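Local coordinates for protein DNA gyrase, B subunit, truncated (Myxococcus xanthus, PDB 3CWV) that probably serves as the ATP-binding B subunit of a DNA gyrase, a type II topoisomerase that breaks, passes and rejoins double-stranded DNA, at residues A[13-18]-A[106-111]; A[52-57]-A[66-71]; A[121-126]-A[136-141]; A[222-227]-A[243-248]. All blocks are in the same frame, centred on the assembly; numbering follows the deposited sequence.

Interaction 1: residues A[13-18]-A[106-111]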
loop_
_atom_site.group_PDB
_atom_site.type_symbol
_atom_site.label_atom_id
_atom_site.label_comp_id
_atom_site.label_asym_id
_atom_site.label_seq_id
_atom_site.Cartn_x
_atom_site.Cartn_y
_atom_site.Cartn_z
ATOM N N GLU A 13 3.032 -8.733 -25.216
ATOM C CA GLU A 13 2.597 -8.091 -26.457
ATOM C C GLU A 13 1.156 -7.614 -26.383
ATOM O O GLU A 13 0.837 -6.561 -26.928
ATOM C CB GLU A 13 2.857 -8.996 -27.678
ATOM C CG GLU A 13 4.319 -8.991 -28.121
ATOM C CD GLU A 13 4.872 -7.583 -28.385
ATOM O OE1 GLU A 13 4.162 -6.747 -28.987
ATOM O OE2 GLU A 13 6.030 -7.310 -28.004
ATOM N N ASN A 14 0.308 -8.348 -25.667
ATOM C CA ASN A 14 -1.057 -7.918 -25.349
ATOM C C ASN A 14 -1.085 -6.635 -24.549
ATOM O O ASN A 14 -1.888 -5.740 -24.819
ATOM C CB ASN A 14 -1.799 -8.975 -24.534
ATOM C CG ASN A 14 -2.234 -10.164 -25.381
ATOM O OD1 ASN A 14 -1.989 -10.212 -26.592
ATOM N ND2 ASN A 14 -2.879 -11.130 -24.739
ATOM N N VAL A 15 -0.216 -6.540 -23.550
ATOM C CA VAL A 15 -0.121 -5.308 -22.758
ATOM C C VAL A 15 0.393 -4.147 -23.605
ATOM O O VAL A 15 -0.135 -3.032 -23.521
ATOM C CB VAL A 15 0.788 -5.506 -21.509
ATOM C CG1 VAL A 15 0.978 -4.196 -20.762
ATOM C CG2 VAL A 15 0.160 -6.548 -20.562
ATOM N N ARG A 16 1.442 -4.398 -24.395
ATOM C CA ARG A 16 2.028 -3.323 -25.220
ATOM C C ARG A 16 1.057 -2.844 -26.309
ATOM O O ARG A 16 1.176 -1.713 -26.776
ATOM C CB ARG A 16 3.321 -3.772 -25.884
ATOM C CG ARG A 16 4.465 -3.986 -24.857
ATOM C CD ARG A 16 5.810 -4.263 -25.558
ATOM N NE ARG A 16 6.288 -3.152 -26.397
ATOM C CZ ARG A 16 7.074 -2.151 -26.023
ATOM N NH1 ARG A 16 7.465 -1.981 -24.749
ATOM N NH2 ARG A 16 7.422 -1.245 -26.941
ATOM N N LYS A 17 0.140 -3.711 -26.714
ATOM C CA LYS A 17 -0.820 -3.360 -27.779
ATOM C C LYS A 17 -1.890 -2.381 -27.306
ATOM O O LYS A 17 -2.300 -1.495 -28.056
ATOM C CB LYS A 17 -1.463 -4.606 -28.361
ATOM C CG LYS A 17 -2.063 -4.342 -29.787
ATOM C CD LYS A 17 -3.163 -5.300 -30.095
ATOM C CE LYS A 17 -3.830 -4.933 -31.464
ATOM N NZ LYS A 17 -4.642 -6.119 -31.845
ATOM N N ARG A 18 -2.328 -2.519 -26.055
ATOM C CA ARG A 18 -3.323 -1.604 -25.477
ATOM C C ARG A 18 -2.925 -1.178 -24.052
ATOM O O ARG A 18 -3.584 -1.545 -23.093
ATOM C CB ARG A 18 -4.718 -2.264 -25.481
ATOM C CG ARG A 18 -5.070 -2.899 -26.819
ATOM C CD ARG A 18 -6.561 -3.152 -26.956
ATOM N NE ARG A 18 -7.255 -1.939 -27.392
ATOM C CZ ARG A 18 -8.546 -1.886 -27.685
ATOM N NH1 ARG A 18 -9.296 -2.980 -27.588
ATOM N NH2 ARG A 18 -9.079 -0.738 -28.075
ATOM N N LEU A 106 7.038 -4.026 -16.474
ATOM C CA LEU A 106 8.098 -4.555 -17.336
ATOM C C LEU A 106 7.704 -4.491 -18.808
ATOM O O LEU A 106 8.503 -4.035 -19.642
ATOM C CB LEU A 106 8.398 -6.027 -16.986
ATOM C CG LEU A 106 8.900 -6.293 -15.563
ATOM C CD1 LEU A 106 9.095 -7.825 -15.350
ATOM C CD2 LEU A 106 10.153 -5.524 -15.278
ATOM N N ALA A 107 6.485 -4.933 -19.140
ATOM C CA ALA A 107 6.033 -4.903 -20.546
ATOM C C ALA A 107 6.123 -3.500 -21.148
ATOM O O ALA A 107 6.438 -3.343 -22.333
ATOM C CB ALA A 107 4.540 -5.412 -20.688
ATOM N N LEU A 108 5.797 -2.492 -20.345
ATOM C CA LEU A 108 5.719 -1.103 -20.839
ATOM C C LEU A 108 6.999 -0.290 -20.638
ATOM O O LEU A 108 6.959 0.946 -20.585
ATOM C CB LEU A 108 4.516 -0.373 -20.209
ATOM C CG LEU A 108 3.163 -1.060 -20.520
ATOM C CD1 LEU A 108 1.995 -0.330 -19.875
ATOM C CD2 LEU A 108 2.932 -1.286 -22.045
ATOM N N SER A 109 8.123 -0.995 -20.484
ATOM C CA SER A 109 9.436 -0.370 -20.442
ATOM C C SER A 109 10.117 -0.541 -21.814
ATOM O O SER A 109 9.797 -1.466 -22.544
ATOM C CB SER A 109 10.299 -0.985 -19.308
ATOM O OG SER A 109 10.534 -2.378 -19.574
ATOM N N SER A 110 11.011 0.384 -22.192
ATOM C CA SER A 110 11.846 0.164 -23.384
ATOM C C SER A 110 13.021 -0.724 -22.995
ATOM O O SER A 110 13.562 -1.442 -23.819
ATOM C CB SER A 110 12.383 1.481 -23.959
ATOM O OG SER A 110 13.053 2.232 -22.984
ATOM N N ARG A 111 13.399 -0.660 -21.731
ATOM C CA ARG A 111 14.468 -1.536 -21.235
ATOM C C ARG A 111 14.322 -1.723 -19.757
ATOM O O ARG A 111 13.837 -0.834 -19.068
ATOM C CB ARG A 111 15.857 -0.924 -21.514
ATOM C CG ARG A 111 16.064 0.491 -21.031
ATOM C CD ARG A 111 17.298 1.089 -21.757
ATOM N NE ARG A 111 17.583 2.478 -21.397
ATOM C CZ ARG A 111 16.916 3.538 -21.852
ATOM N NH1 ARG A 111 15.863 3.379 -22.643
ATOM N NH2 ARG A 111 17.291 4.759 -21.484
#
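Arg16 and Leu108 bring the two backbones nearest each other, CA to CA 6.1 Å, where the last turn of helix 11-17 passes the C-terminal end of helix 102-107. Leu108 is the first residue to leave helical geometry, and the chain then runs into strand 109-118. Ser109 pins this helix end: Ser109 OG donates to Leu106 O at 2.6 Å, and its backbone N gives the same oxygen a second bond.

The apolar side of the contact rests on Val15. Val15 CG1, anti to the backbone N (chi1 175°), lies 3.8 Å from Ala107 CB and 3.7 Å from Leu108 CD2, and the valine and leucine side chains cross at about a right angle. Beside them Arg16 lays its CG 3.3 Å from Ala107 O and then bends at chi3 (63°). From there Arg16 NH1 donates to Ala107 O at 3.0 Å, the bond running in the plane of both the guanidinium and the carbonyl, with an N-H...O angle of 161°. Arg16 NH2 makes a salt bridge with Asp160, just past strand 151-159.

An alanine in place of Arg16 would probably leave Ala107 O without this donor and Asp160 without this countercharge. The guanidinium thus ties a helix-end carbonyl to a carboxylate, and its positive charge is likely to be welcome at the partly negative C-terminus of helix 102-107.

Interaction 2: residues A[52-57]-A[66-71]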
loop_
_atom_site.group_PDB
_atom_site.type_symbol
_atom_site.label_atom_id
_atom_site.label_comp_id
_atom_site.label_asym_id
_atom_site.label_seq_id
_atom_site.Cartn_x
_atom_site.Cartn_y
_atom_site.Cartn_z
ATOM N N ARG A 52 11.460 -6.982 4.673
ATOM C CA ARG A 52 11.756 -6.045 5.748
ATOM C C ARG A 52 12.243 -4.680 5.264
ATOM O O ARG A 52 12.261 -3.736 6.053
ATOM C CB ARG A 52 12.820 -6.629 6.679
ATOM C CG ARG A 52 12.328 -7.892 7.430
ATOM C CD ARG A 52 13.480 -8.529 8.222
ATOM N NE ARG A 52 13.065 -9.807 8.808
ATOM C CZ ARG A 52 13.877 -10.840 9.029
ATOM N NH1 ARG A 52 15.164 -10.764 8.705
ATOM N NH2 ARG A 52 13.395 -11.957 9.565
ATOM N N ASP A 53 12.696 -4.595 4.009
ATOM C CA ASP A 53 13.279 -3.345 3.460
ATOM C C ASP A 53 12.854 -3.155 2.009
ATOM O O ASP A 53 12.876 -4.109 1.226
ATOM C CB ASP A 53 14.814 -3.326 3.503
ATOM C CG ASP A 53 15.371 -3.725 4.849
ATOM O OD1 ASP A 53 15.721 -2.826 5.629
ATOM O OD2 ASP A 53 15.434 -4.942 5.121
ATOM N N VAL A 54 12.490 -1.915 1.665
ATOM C CA VAL A 54 12.121 -1.529 0.299
ATOM C C VAL A 54 12.797 -0.193 0.014
ATOM O O VAL A 54 12.671 0.747 0.818
ATOM C CB VAL A 54 10.570 -1.311 0.172
ATOM C CG1 VAL A 54 10.199 -0.831 -1.255
ATOM C CG2 VAL A 54 9.815 -2.561 0.527
ATOM N N VAL A 55 13.518 -0.107 -1.099
ATOM C CA VAL A 55 14.155 1.141 -1.542
ATOM C C VAL A 55 13.675 1.519 -2.946
ATOM O O VAL A 55 13.832 0.749 -3.887
ATOM C CB VAL A 55 15.665 1.002 -1.604
ATOM C CG1 VAL A 55 16.327 2.379 -1.918
ATOM C CG2 VAL A 55 16.185 0.458 -0.266
ATOM N N LEU A 56 13.118 2.719 -3.077
ATOM C CA LEU A 56 12.689 3.249 -4.360
ATOM C C LEU A 56 13.661 4.362 -4.766
ATOM O O LEU A 56 13.971 5.284 -3.987
ATOM C CB LEU A 56 11.252 3.781 -4.276
ATOM C CG LEU A 56 10.738 4.423 -5.565
ATOM C CD1 LEU A 56 10.594 3.318 -6.635
ATOM C CD2 LEU A 56 9.406 5.148 -5.382
ATOM N N GLU A 57 14.133 4.287 -5.994
ATOM C CA GLU A 57 15.155 5.216 -6.455
ATOM C C GLU A 57 14.721 5.810 -7.786
ATOM O O GLU A 57 14.352 5.089 -8.722
ATOM C CB GLU A 57 16.460 4.448 -6.592
ATOM C CG GLU A 57 17.693 5.231 -6.802
ATOM C CD GLU A 57 18.908 4.319 -6.709
ATOM O OE1 GLU A 57 19.435 3.911 -7.770
ATOM O OE2 GLU A 57 19.304 3.980 -5.570
ATOM N N LEU A 66 13.422 -0.266 -7.959
ATOM C CA LEU A 66 12.908 -0.669 -6.648
ATOM C C LEU A 66 13.719 -1.882 -6.207
ATOM O O LEU A 66 13.884 -2.816 -6.999
ATOM C CB LEU A 66 11.416 -1.031 -6.746
ATOM C CG LEU A 66 10.825 -1.491 -5.392
ATOM C CD1 LEU A 66 10.062 -0.406 -4.756
ATOM C CD2 LEU A 66 9.988 -2.720 -5.556
ATOM N N PHE A 67 14.268 -1.827 -4.991
ATOM C CA PHE A 67 14.929 -2.981 -4.379
ATOM C C PHE A 67 14.163 -3.435 -3.146
ATOM O O PHE A 67 13.675 -2.604 -2.375
ATOM C CB PHE A 67 16.388 -2.661 -4.013
ATOM C CG PHE A 67 17.054 -3.754 -3.201
ATOM C CD1 PHE A 67 17.632 -4.840 -3.831
ATOM C CD2 PHE A 67 17.056 -3.702 -1.809
ATOM C CE1 PHE A 67 18.217 -5.873 -3.094
ATOM C CE2 PHE A 67 17.642 -4.724 -1.061
ATOM C CZ PHE A 67 18.229 -5.806 -1.704
ATOM N N CYS A 68 14.069 -4.759 -2.962
ATOM C CA CYS A 68 13.398 -5.351 -1.809
ATOM C C CYS A 68 14.283 -6.451 -1.239
ATOM O O CYS A 68 14.826 -7.219 -2.010
ATOM C CB CYS A 68 12.116 -6.029 -2.260
ATOM S SG CYS A 68 10.839 -4.913 -2.740
ATOM N N THR A 69 14.416 -6.519 0.085
ATOM C CA THR A 69 15.090 -7.648 0.725
ATOM C C THR A 69 14.083 -8.758 0.841
ATOM O O THR A 69 12.876 -8.533 0.731
ATOM C CB THR A 69 15.633 -7.285 2.146
ATOM O OG1 THR A 69 14.569 -6.747 2.943
ATOM C CG2 THR A 69 16.769 -6.251 2.037
ATOM N N SER A 70 14.563 -9.972 1.069
ATOM C CA SER A 70 13.696 -11.140 1.010
ATOM C C SER A 70 14.407 -12.307 1.669
ATOM O O SER A 70 15.642 -12.293 1.785
ATOM C CB SER A 70 13.406 -11.495 -0.460
ATOM O OG SER A 70 12.433 -12.540 -0.559
ATOM N N ARG A 71 13.640 -13.303 2.101
ATOM C CA ARG A 71 14.240 -14.592 2.470
ATOM C C ARG A 71 13.768 -15.666 1.503
ATOM O O ARG A 71 14.179 -16.810 1.603
ATOM C CB ARG A 71 13.857 -14.996 3.900
ATOM C CG ARG A 71 14.711 -14.374 5.010
ATOM C CD ARG A 71 13.813 -13.980 6.184
ATOM N NE ARG A 71 13.184 -12.695 5.885
ATOM C CZ ARG A 71 11.927 -12.361 6.163
ATOM N NH1 ARG A 71 11.109 -13.219 6.757
ATOM N NH2 ARG A 71 11.485 -11.157 5.821
HETATM O O HOH W 1 13.224 -9.417 4.272
#
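Thr69 grips Asp53 twice. Its backbone N donates to Asp53 O, and Thr69 OG1 donates at 3.0 Å to Asp53 OD2, which accepts on its anti lone pair, the one facing away from the other carboxylate oxygen. A chi1 of 54° sets OG1 between the backbone N and the carbonyl carbon, the position from which it meets the carboxylate. Further along the hairpin Val55 and Phe67 form an antiparallel hydrogen-bonded pair: Val55 N to Phe67 O and Phe67 N to Val55 O both measure 2.8 Å.

Beyond Thr69 a water accepts from Arg71 NH2 at 2.9 Å, in the plane of that guanidinium, donates to Thr69 OG1 and takes a weak bond from Arg52 N. The guanidinium of Arg71 lies flat on that of Arg52, centres 3.8 Å apart and planes only 5° from parallel, with Arg71 NE over the centre of the other group. Arg71 NH1 is held by Gly49 O. An alanine at Arg71 would probably cost both Gly49 O and the water a donor and leave the Arg52 guanidinium without its stacking partner, free to turn.

Packing falls mainly on the face bearing Val54, Leu56, Leu66 and Cys68. Val54 CG1 meets Leu66 CD1 at 3.5 Å, and Val54 CG2 faces Cys68 SG at 4.2 Å. Strands 53-58 and 64-70 are neighbours inside the eight-stranded mixed sheet, and helix 28-47 covers this face through Leu38, Leu39 and Ala42.

Chemically the hairpin changes from a greasy, backbone-bonded middle to an end where two like charges stack, their repulsion probably eased by solvent and the Gly49 carbonyl.

Interaction 3: residues A[121-126]-A[136-141]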
loop_
_atom_site.group_PDB
_atom_site.type_symbol
_atom_site.label_atom_id
_atom_site.label_comp_id
_atom_site.label_asym_id
_atom_site.label_seq_id
_atom_site.Cartn_x
_atom_site.Cartn_y
_atom_site.Cartn_z
ATOM N N ARG A 121 25.243 -15.545 -4.237
ATOM C CA ARG A 121 25.396 -15.340 -5.665
ATOM C C ARG A 121 24.297 -14.394 -6.191
ATOM O O ARG A 121 23.289 -14.171 -5.525
ATOM C CB ARG A 121 25.337 -16.677 -6.414
ATOM C CG ARG A 121 26.536 -17.629 -6.163
ATOM C CD ARG A 121 26.449 -18.871 -7.030
ATOM N NE ARG A 121 25.163 -19.553 -6.856
ATOM C CZ ARG A 121 24.914 -20.460 -5.913
ATOM N NH1 ARG A 121 23.709 -21.014 -5.831
ATOM N NH2 ARG A 121 25.862 -20.812 -5.047
ATOM N N GLN A 122 24.531 -13.865 -7.379
ATOM C CA GLN A 122 23.662 -12.888 -8.024
ATOM C C GLN A 122 23.353 -13.313 -9.467
ATOM O O GLN A 122 24.238 -13.759 -10.225
ATOM C CB GLN A 122 24.354 -11.511 -7.989
ATOM C CG GLN A 122 23.582 -10.358 -8.649
ATOM C CD GLN A 122 24.325 -9.051 -8.613
ATOM O OE1 GLN A 122 25.399 -8.942 -8.002
ATOM N NE2 GLN A 122 23.764 -8.025 -9.268
ATOM N N TRP A 123 22.092 -13.150 -9.859
ATOM C CA TRP A 123 21.669 -13.445 -11.217
ATOM C C TRP A 123 21.037 -12.184 -11.800
ATOM O O TRP A 123 20.386 -11.446 -11.070
ATOM C CB TRP A 123 20.629 -14.566 -11.181
ATOM C CG TRP A 123 20.369 -15.145 -12.521
ATOM C CD1 TRP A 123 19.322 -14.855 -13.381
ATOM C CD2 TRP A 123 21.188 -16.111 -13.187
ATOM N NE1 TRP A 123 19.465 -15.591 -14.545
ATOM C CE2 TRP A 123 20.603 -16.364 -14.445
ATOM C CE3 TRP A 123 22.368 -16.794 -12.830
ATOM C CZ2 TRP A 123 21.154 -17.281 -15.356
ATOM C CZ3 TRP A 123 22.926 -17.693 -13.738
ATOM C CH2 TRP A 123 22.313 -17.933 -14.987
ATOM N N ARG A 124 21.203 -11.974 -13.101
ATOM C CA ARG A 124 20.729 -10.761 -13.773
ATOM C C ARG A 124 19.961 -11.101 -15.057
ATOM O O ARG A 124 20.479 -11.828 -15.915
ATOM C CB ARG A 124 21.916 -9.843 -14.106
ATOM C CG ARG A 124 21.530 -8.488 -14.786
ATOM C CD ARG A 124 22.775 -7.618 -14.965
ATOM N NE ARG A 124 23.239 -7.144 -13.661
ATOM C CZ ARG A 124 24.423 -6.605 -13.412
ATOM N NH1 ARG A 124 25.321 -6.480 -14.375
ATOM N NH2 ARG A 124 24.714 -6.228 -12.179
ATOM N N VAL A 125 18.764 -10.518 -15.209
ATOM C CA VAL A 125 17.932 -10.683 -16.409
ATOM C C VAL A 125 17.743 -9.307 -17.060
ATOM O O VAL A 125 17.307 -8.380 -16.386
ATOM C CB VAL A 125 16.520 -11.209 -16.038
ATOM C CG1 VAL A 125 15.622 -11.409 -17.334
ATOM C CG2 VAL A 125 16.617 -12.481 -15.190
ATOM N N MET A 126 18.115 -9.176 -18.332
ATOM C CA MET A 126 17.978 -7.913 -19.057
ATOM C C MET A 126 16.652 -7.953 -19.790
ATOM O O MET A 126 16.173 -9.028 -20.144
ATOM C CB MET A 126 19.127 -7.707 -20.076
ATOM C CG MET A 126 20.574 -7.581 -19.400
ATOM S SD MET A 126 20.764 -6.406 -18.073
ATOM C CE MET A 126 20.486 -4.893 -18.972
ATOM N N GLY A 136 18.720 -14.817 -18.615
ATOM C CA GLY A 136 19.632 -14.001 -17.822
ATOM C C GLY A 136 21.008 -14.640 -17.724
ATOM O O GLY A 136 21.295 -15.559 -18.474
ATOM N N ALA A 137 21.857 -14.149 -16.818
ATOM C CA ALA A 137 23.242 -14.631 -16.676
ATOM C C ALA A 137 23.730 -14.287 -15.301
ATOM O O ALA A 137 23.221 -13.349 -14.698
ATOM C CB ALA A 137 24.158 -13.978 -17.710
ATOM N N ALA A 138 24.737 -15.024 -14.814
ATOM C CA ALA A 138 25.322 -14.764 -13.489
ATOM C C ALA A 138 26.050 -13.427 -13.493
ATOM O O ALA A 138 26.546 -12.981 -14.532
ATOM C CB ALA A 138 26.284 -15.897 -13.072
ATOM N N VAL A 139 26.091 -12.788 -12.324
ATOM C CA VAL A 139 26.925 -11.622 -12.090
ATOM C C VAL A 139 28.052 -12.106 -11.180
ATOM O O VAL A 139 27.825 -12.434 -10.016
ATOM C CB VAL A 139 26.137 -10.487 -11.406
ATOM C CG1 VAL A 139 26.990 -9.245 -11.269
ATOM C CG2 VAL A 139 24.852 -10.172 -12.215
ATOM N N THR A 140 29.255 -12.180 -11.735
ATOM C CA THR A 140 30.431 -12.659 -10.995
ATOM C C THR A 140 31.609 -11.691 -11.199
ATOM O O THR A 140 31.971 -11.372 -12.333
ATOM C CB THR A 140 30.829 -14.087 -11.434
ATOM O OG1 THR A 140 31.154 -14.079 -12.824
ATOM C CG2 THR A 140 29.682 -15.076 -11.230
ATOM N N PRO A 141 32.185 -11.179 -10.097
ATOM C CA PRO A 141 31.767 -11.477 -8.735
ATOM C C PRO A 141 30.460 -10.722 -8.422
ATOM O O PRO A 141 30.121 -9.769 -9.119
ATOM C CB PRO A 141 32.916 -10.907 -7.897
ATOM C CG PRO A 141 33.362 -9.717 -8.701
ATOM C CD PRO A 141 33.282 -10.190 -10.132
HETATM O O HOH W 2 27.304 -14.526 -8.514
#
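Arg124 and Ala137 exchange two backbone bonds: Arg124 N donates to Ala137 O at 2.9 Å, and Ala137 N to Arg124 O at 2.8 Å. Val139 N donates to Gln122 O from above the carbonyl plane, and a water joins Gln122 N to Val139 O.

The Trp123 indole lies with one face on the backbone of the partner strand. Ala137 C stands over the ring centre, Ala138 N sits 3.4 Å from Trp123 CZ3 nearer the rim, and Ala138 CB touches the same CZ3. At Gly136 a CB would clash with Arg124 O and Trp123 NE1.

Van der Waals contacts on the other face gather round Val139. Val139 CG2, anti to the carbonyl carbon, lies 3.5 Å from Arg124 CB and over one face of the guanidinium, while Val139 CB approaches Gln122 CD at 3.6 Å.

The polar ends have partners beyond the two segments: Gln122 OE1 accepts from Glu143 N, Gln122 NE2 and Arg124 NE share Asp115 OD1, and Arg124 NH2 makes a salt bridge with Glu143. Trp123 NE1 bonds to Glu135 O. Strand 131-139 is an edge strand of the eight-stranded sheet, strand 109-118, which carries Asp115, flanks strand 121-128, and helix 75-82 packs against Trp123 and Val125.

Interaction 4: residues A[222-227]-A[243-248]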
loop_
_atom_site.group_PDB
_atom_site.type_symbol
_atom_site.label_atom_id
_atom_site.label_comp_id
_atom_site.label_asym_id
_atom_site.label_seq_id
_atom_site.Cartn_x
_atom_site.Cartn_y
_atom_site.Cartn_z
ATOM N N GLN A 222 -4.445 18.963 18.901
ATOM C CA GLN A 222 -4.930 17.631 19.255
ATOM C C GLN A 222 -5.666 17.614 20.604
ATOM O O GLN A 222 -5.158 18.143 21.595
ATOM C CB GLN A 222 -3.764 16.631 19.264
ATOM C CG GLN A 222 -3.214 16.309 17.871
ATOM C CD GLN A 222 -1.861 15.635 17.893
ATOM O OE1 GLN A 222 -1.194 15.580 18.930
ATOM N NE2 GLN A 222 -1.440 15.112 16.737
ATOM N N LEU A 223 -6.845 16.985 20.638
ATOM C CA LEU A 223 -7.666 16.919 21.853
ATOM C C LEU A 223 -7.242 15.812 22.808
ATOM O O LEU A 223 -7.760 15.701 23.922
ATOM C CB LEU A 223 -9.150 16.763 21.499
ATOM C CG LEU A 223 -9.800 17.934 20.767
ATOM C CD1 LEU A 223 -11.265 17.632 20.510
ATOM C CD2 LEU A 223 -9.656 19.217 21.565
ATOM N N HIS A 224 -6.321 14.976 22.355
ATOM C CA HIS A 224 -5.760 13.916 23.165
ATOM C C HIS A 224 -4.368 13.610 22.597
ATOM O O HIS A 224 -4.147 13.792 21.401
ATOM C CB HIS A 224 -6.687 12.686 23.174
ATOM C CG HIS A 224 -7.156 12.251 21.813
ATOM N ND1 HIS A 224 -6.633 11.153 21.165
ATOM C CD2 HIS A 224 -8.117 12.745 20.997
ATOM C CE1 HIS A 224 -7.241 10.997 20.002
ATOM N NE2 HIS A 224 -8.147 11.951 19.875
ATOM N N PRO A 225 -3.419 13.199 23.461
ATOM C CA PRO A 225 -2.018 13.069 23.071
ATOM C C PRO A 225 -1.655 11.804 22.302
ATOM O O PRO A 225 -0.534 11.711 21.789
ATOM C CB PRO A 225 -1.289 13.067 24.421
ATOM C CG PRO A 225 -2.269 12.442 25.353
ATOM C CD PRO A 225 -3.616 12.889 24.895
ATOM N N GLU A 226 -2.566 10.833 22.252
ATOM C CA GLU A 226 -2.295 9.587 21.540
ATOM C C GLU A 226 -3.542 9.174 20.761
ATOM O O GLU A 226 -4.668 9.268 21.283
ATOM C CB GLU A 226 -1.857 8.496 22.529
ATOM C CG GLU A 226 -0.767 7.568 22.014
ATOM C CD GLU A 226 0.541 8.284 21.689
ATOM O OE1 GLU A 226 0.998 9.129 22.495
ATOM O OE2 GLU A 226 1.121 7.994 20.624
ATOM N N PRO A 227 -3.362 8.754 19.488
ATOM C CA PRO A 227 -4.544 8.359 18.733
ATOM C C PRO A 227 -5.211 7.144 19.352
ATOM O O PRO A 227 -4.554 6.342 20.043
ATOM C CB PRO A 227 -3.975 8.032 17.334
ATOM C CG PRO A 227 -2.697 8.826 17.257
ATOM C CD PRO A 227 -2.140 8.666 18.665
ATOM N N LEU A 243 -7.772 6.765 15.157
ATOM C CA LEU A 243 -8.641 7.942 15.187
ATOM C C LEU A 243 -8.007 9.048 16.046
ATOM O O LEU A 243 -7.512 8.793 17.140
ATOM C CB LEU A 243 -10.039 7.597 15.734
ATOM C CG LEU A 243 -10.853 6.513 15.001
ATOM C CD1 LEU A 243 -10.652 5.164 15.679
ATOM C CD2 LEU A 243 -12.331 6.873 15.030
ATOM N N GLN A 244 -8.064 10.272 15.553
ATOM C CA GLN A 244 -7.420 11.391 16.222
ATOM C C GLN A 244 -8.270 12.636 16.034
ATOM O O GLN A 244 -8.459 13.092 14.905
ATOM C CB GLN A 244 -6.008 11.628 15.648
ATOM C CG GLN A 244 -5.302 12.859 16.242
ATOM C CD GLN A 244 -4.996 12.668 17.710
ATOM O OE1 GLN A 244 -4.237 11.784 18.074
ATOM N NE2 GLN A 244 -5.619 13.475 18.564
ATOM N N TRP A 245 -8.783 13.165 17.149
ATOM C CA TRP A 245 -9.574 14.379 17.157
ATOM C C TRP A 245 -8.707 15.575 17.495
ATOM O O TRP A 245 -7.816 15.491 18.338
ATOM C CB TRP A 245 -10.710 14.286 18.171
ATOM C CG TRP A 245 -11.887 13.490 17.709
ATOM C CD1 TRP A 245 -12.951 13.941 16.983
ATOM C CD2 TRP A 245 -12.131 12.108 17.961
ATOM N NE1 TRP A 245 -13.850 12.928 16.778
ATOM C CE2 TRP A 245 -13.364 11.785 17.360
ATOM C CE3 TRP A 245 -11.425 11.106 18.631
ATOM C CZ2 TRP A 245 -13.905 10.505 17.407
ATOM C CZ3 TRP A 245 -11.970 9.832 18.680
ATOM C CH2 TRP A 245 -13.195 9.547 18.067
ATOM N N CYS A 246 -8.982 16.677 16.809
ATOM C CA CYS A 246 -8.302 17.942 17.000
ATOM C C CYS A 246 -9.400 18.990 17.097
ATOM O O CYS A 246 -10.540 18.722 16.730
ATOM C CB CYS A 246 -7.382 18.247 15.821
ATOM S SG CYS A 246 -6.059 17.032 15.577
ATOM N N GLU A 247 -9.080 20.180 17.589
ATOM C CA GLU A 247 -10.124 21.191 17.699
ATOM C C GLU A 247 -10.163 22.124 16.498
ATOM O O GLU A 247 -9.799 23.299 16.584
ATOM C CB GLU A 247 -10.075 21.942 19.032
ATOM C CG GLU A 247 -8.727 22.473 19.431
ATOM C CD GLU A 247 -8.845 23.738 20.266
ATOM O OE1 GLU A 247 -7.896 24.565 20.250
ATOM O OE2 GLU A 247 -9.902 23.902 20.925
ATOM N N ASP A 248 -10.603 21.569 15.373
ATOM C CA ASP A 248 -10.874 22.334 14.161
ATOM C C ASP A 248 -12.062 21.742 13.403
ATOM O O ASP A 248 -12.713 20.804 13.873
ATOM C CB ASP A 248 -9.632 22.457 13.266
ATOM C CG ASP A 248 -8.926 21.123 13.028
ATOM O OD1 ASP A 248 -7.675 21.120 12.990
ATOM O OD2 ASP A 248 -9.612 20.086 12.877
#
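Gln244 reaches from its strand into the loop 222-227 and lies against His224. From CB the chain runs to CG, anti to the backbone N, and a bend at chi2 (66°) swings Gln244 CD to 3.6 Å from His224 CE1. At the tip the two branches part. Gln244 OE1 lies 3.4 Å from Pro227 CG. Gln244 NE2 donates both to His224 O at 3.2 Å and to Trp245 O at 3.0 Å, and stands over one face of the imidazole, toward the rim, with ring and amide planes 22° apart. Gln222 CB and CG also lie against this NE2, the two glutamines crossing at about a right angle.

The imidazole is held at both nitrogens. His224 ND1 donates to Glu226 O at 2.7 Å, in the ring plane, and His224 NE2 accepts from Trp245 N at 3.1 Å, a nearly straight bond (173°), although the donor is tilted from the ring plane. This pattern would favour a neutral ring protonated at ND1. Trp245 O is gripped twice as well, for Leu223 N reaches it at 2.9 Å from the face opposite to Gln244 NE2.

Aliphatic contacts flank these bonds: Gln222 CG meets Cys246 SG, and Leu223 CD2 lies 3.7 Å from Glu247 CB. Outside the segments, His347 meets the His224 ring edge-to-face.

The loop leads into strand 228-234, whose Val228 is backbone-bonded to Leu243, so one backbone bond and several side-chain bonds carry on where the pairing with strand 237-245 ends. The five-stranded mixed sheet to which these strands belong is consistent with the S5-like transducer domain of GyrB proteins.

Overall arrangement
Interactions 1, 2 and 3 all reach the eight-stranded sheet of the N-terminal half, whereas interaction 4 belongs to the five-stranded sheet that follows. The chain makes interaction 2 inside the loop closed by interaction 1, then interaction 3, then interaction 4. Between centres, interactions 2 and 3 are about 18 Å apart and each is about 24 Å from interaction 1. Strands 109-118 and 121-128, neighbours in that sheet, connect interactions 1 and 3. Interaction 4 lies about 34 Å from interaction 2 and, on the opposite side of the chain's centre, about 52 Å from interaction 3. This division is consistent with the ATPase and transducer domains of GyrB relatives, and none of the four contacts spans both.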